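Local coordinates for protein possible glutathione S-transferase (Rhodopseudomonas palustris, PDB 3M8N) that probably conjugates glutathione to electrophilic substrates, as a presumed glutathione transferase of the GST superfamily, at residues Tyr112-Leu117 with Arg122-His127. Residues are numbered along the deposited sequence; the frame is centred on the assembly and turned at random.
Sequences YFWLCL and RDLQTH
Trp114 lays one face of its indole against the side chain of Gln125, while the next residue, Leu115, slides along the aliphatic part and under the guanidinium of Arg122. The indole receives Gln125 in two places. Gln125 CG stands over the five-membered ring as a CH-pi donor, 3.8 Å from its centroid and 22° off the ring normal, and NE2 hangs toward the rim of the same face, 3.5 Å from Trp114 CZ2. A bend at chi2 (-80°) carries NE2 out over the benzo ring, the amide plane staying tilted 46° from the indole. Leu124 CD1 adds a looser apolar contact near Trp114 CZ3, and Phe113 CD2 lies toward the rim of the opposite face. With alanine in place of Trp114, the Gln125 side chain would probably lose the face under its CG and NE2, opening a gap between helix end and loop.

Leu115 uses both methyls. Its CD2 sits 3.6 Å from Arg122 CA. The same methyl lies 4.0 Å above the guanidinium plane, over its centre. Leu115 CD1 comes within 3.9 Å of Arg122 NH1. The arginine reaches this position by folding back at chi3 (-38°), which brings its planar end over the leucine; NH1 is also in a salt bridge with Asp176, which is likely to steady the bend. No hydrogen bond links the segments, so the contact rests on side-chain packing.

Here the C-terminal end of helix 87-117 meets the connection leading to helix 129-146, at the surface of the all-helical GST C-terminal domain. That next helix joins the packing through Leu129, which touches Leu115, and Trp132, which meets both Gln125 and the Trp114 ring.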
loop_
_atom_site.group_PDB
_atom_site.type_symbol
_atom_site.label_atom_id
_atom_site.label_comp_id
_atom_site.label_asym_id
_atom_site.label_seq_id
_atom_site.Cartn_x
_atom_site.Cartn_y
_atom_site.Cartn_z
ATOM N N TYR A 112 4.618 -3.521 16.993
ATOM C CA TYR A 112 3.569 -4.422 17.476
ATOM C C TYR A 112 3.958 -5.890 17.381
ATOM O O TYR A 112 3.731 -6.701 18.288
ATOM C CB TYR A 112 2.240 -4.178 16.715
ATOM C CG TYR A 112 1.180 -5.207 17.050
ATOM C CD1 TYR A 112 0.468 -5.135 18.244
ATOM C CD2 TYR A 112 0.926 -6.273 16.186
ATOM C CE1 TYR A 112 -0.471 -6.075 18.570
ATOM C CE2 TYR A 112 -0.013 -7.230 16.497
ATOM C CZ TYR A 112 -0.700 -7.124 17.697
ATOM O OH TYR A 112 -1.615 -8.071 18.022
ATOM N N PHE A 113 4.507 -6.266 16.241
ATOM C CA PHE A 113 4.748 -7.672 16.027
ATOM C C PHE A 113 5.795 -8.144 17.012
ATOM O O PHE A 113 5.607 -9.158 17.691
ATOM C CB PHE A 113 5.206 -7.938 14.583
ATOM C CG PHE A 113 5.469 -9.378 14.309
ATOM C CD1 PHE A 113 4.412 -10.251 14.064
ATOM C CD2 PHE A 113 6.764 -9.877 14.331
ATOM C CE1 PHE A 113 4.649 -11.613 13.831
ATOM C CE2 PHE A 113 7.020 -11.224 14.097
ATOM C CZ PHE A 113 5.974 -12.093 13.838
ATOM N N TRP A 114 6.895 -7.395 17.053
ATOM C CA TRP A 114 8.101 -7.791 17.809
ATOM C C TRP A 114 7.958 -7.552 19.295
ATOM O O TRP A 114 8.266 -8.432 20.081
ATOM C CB TRP A 114 9.375 -7.124 17.229
ATOM C CG TRP A 114 9.704 -7.702 15.909
ATOM C CD1 TRP A 114 9.483 -7.145 14.681
ATOM C CD2 TRP A 114 10.264 -8.987 15.672
ATOM N NE1 TRP A 114 9.870 -8.015 13.695
ATOM C CE2 TRP A 114 10.362 -9.150 14.283
ATOM C CE3 TRP A 114 10.700 -10.016 16.509
ATOM C CZ2 TRP A 114 10.882 -10.288 13.709
ATOM C CZ3 TRP A 114 11.223 -11.145 15.942
ATOM C CH2 TRP A 114 11.317 -11.275 14.548
ATOM N N LEU A 115 7.417 -6.389 19.655
ATOM C CA LEU A 115 7.280 -6.034 21.059
ATOM C C LEU A 115 6.061 -6.626 21.739
ATOM O O LEU A 115 6.053 -6.805 22.932
ATOM C CB LEU A 115 7.325 -4.524 21.266
ATOM C CG LEU A 115 8.503 -3.801 20.654
ATOM C CD1 LEU A 115 8.463 -2.318 21.031
ATOM C CD2 LEU A 115 9.880 -4.473 20.988
ATOM N N CYS A 116 5.021 -6.929 20.992
ATOM C CA CYS A 116 3.793 -7.413 21.618
ATOM C C CYS A 116 3.492 -8.842 21.249
ATOM O O CYS A 116 2.902 -9.550 22.046
ATOM C CB CYS A 116 2.534 -6.521 21.370
ATOM S SG CYS A 116 2.589 -4.670 21.686
ATOM N N LEU A 117 3.880 -9.296 20.069
ATOM C CA LEU A 117 3.427 -10.624 19.654
ATOM C C LEU A 117 4.446 -11.776 19.779
ATOM O O LEU A 117 4.106 -12.884 20.187
ATOM C CB LEU A 117 2.881 -10.504 18.241
ATOM C CG LEU A 117 1.880 -11.474 17.653
ATOM C CD1 LEU A 117 0.671 -11.618 18.558
ATOM C CD2 LEU A 117 1.487 -10.901 16.299
ATOM N N ARG A 122 11.544 -8.213 21.951
ATOM C CA ARG A 122 12.255 -6.926 22.177
ATOM C C ARG A 122 13.758 -7.068 22.091
ATOM O O ARG A 122 14.446 -6.223 21.487
ATOM C CB ARG A 122 11.941 -6.292 23.534
ATOM C CG ARG A 122 12.782 -4.965 23.849
ATOM C CD ARG A 122 12.281 -4.197 25.122
ATOM N NE ARG A 122 10.806 -4.203 25.252
ATOM C CZ ARG A 122 9.996 -3.218 24.854
ATOM N NH1 ARG A 122 10.507 -2.112 24.303
ATOM N NH2 ARG A 122 8.675 -3.337 25.022
ATOM N N ASP A 123 14.269 -8.122 22.709
ATOM C CA ASP A 123 15.692 -8.386 22.661
ATOM C C ASP A 123 16.236 -8.753 21.320
ATOM O O ASP A 123 17.415 -8.485 21.011
ATOM C CB ASP A 123 16.081 -9.379 23.720
ATOM C CG ASP A 123 16.391 -8.673 25.038
ATOM O OD1 ASP A 123 17.562 -8.819 25.479
ATOM O OD2 ASP A 123 15.498 -7.927 25.592
ATOM N N LEU A 124 15.352 -9.300 20.493
ATOM C CA LEU A 124 15.693 -9.607 19.120
ATOM C C LEU A 124 15.751 -8.358 18.238
ATOM O O LEU A 124 16.324 -8.409 17.166
ATOM C CB LEU A 124 14.738 -10.666 18.550
ATOM C CG LEU A 124 14.909 -12.021 19.220
ATOM C CD1 LEU A 124 13.716 -12.898 18.978
ATOM C CD2 LEU A 124 16.187 -12.658 18.707
ATOM N N GLN A 125 15.183 -7.228 18.667
ATOM C CA GLN A 125 15.151 -6.089 17.742
ATOM C C GLN A 125 15.613 -4.754 18.294
ATOM O O GLN A 125 15.133 -3.688 17.873
ATOM C CB GLN A 125 13.775 -5.950 17.060
ATOM C CG GLN A 125 13.321 -7.156 16.265
ATOM C CD GLN A 125 13.935 -7.290 14.878
ATOM O OE1 GLN A 125 14.487 -6.349 14.324
ATOM N NE2 GLN A 125 13.814 -8.488 14.299
ATOM N N THR A 126 16.579 -4.807 19.197
ATOM C CA THR A 126 17.020 -3.601 19.899
ATOM C C THR A 126 17.575 -2.558 18.946
ATOM O O THR A 126 17.457 -1.377 19.184
ATOM C CB THR A 126 18.058 -3.932 20.969
ATOM O OG1 THR A 126 19.179 -4.545 20.328
ATOM C CG2 THR A 126 17.462 -4.885 22.077
ATOM N N HIS A 127 18.153 -3.007 17.847
ATOM C CA HIS A 127 18.667 -2.092 16.841
ATOM C C HIS A 127 17.572 -1.423 15.999
ATOM O O HIS A 127 17.825 -0.404 15.355
ATOM C CB HIS A 127 19.651 -2.808 15.899
ATOM C CG HIS A 127 20.803 -3.472 16.599
ATOM N ND1 HIS A 127 21.702 -2.781 17.395
ATOM C CD2 HIS A 127 21.219 -4.766 16.606
ATOM C CE1 HIS A 127 22.599 -3.624 17.881
ATOM N NE2 HIS A 127 22.331 -4.834 17.416
#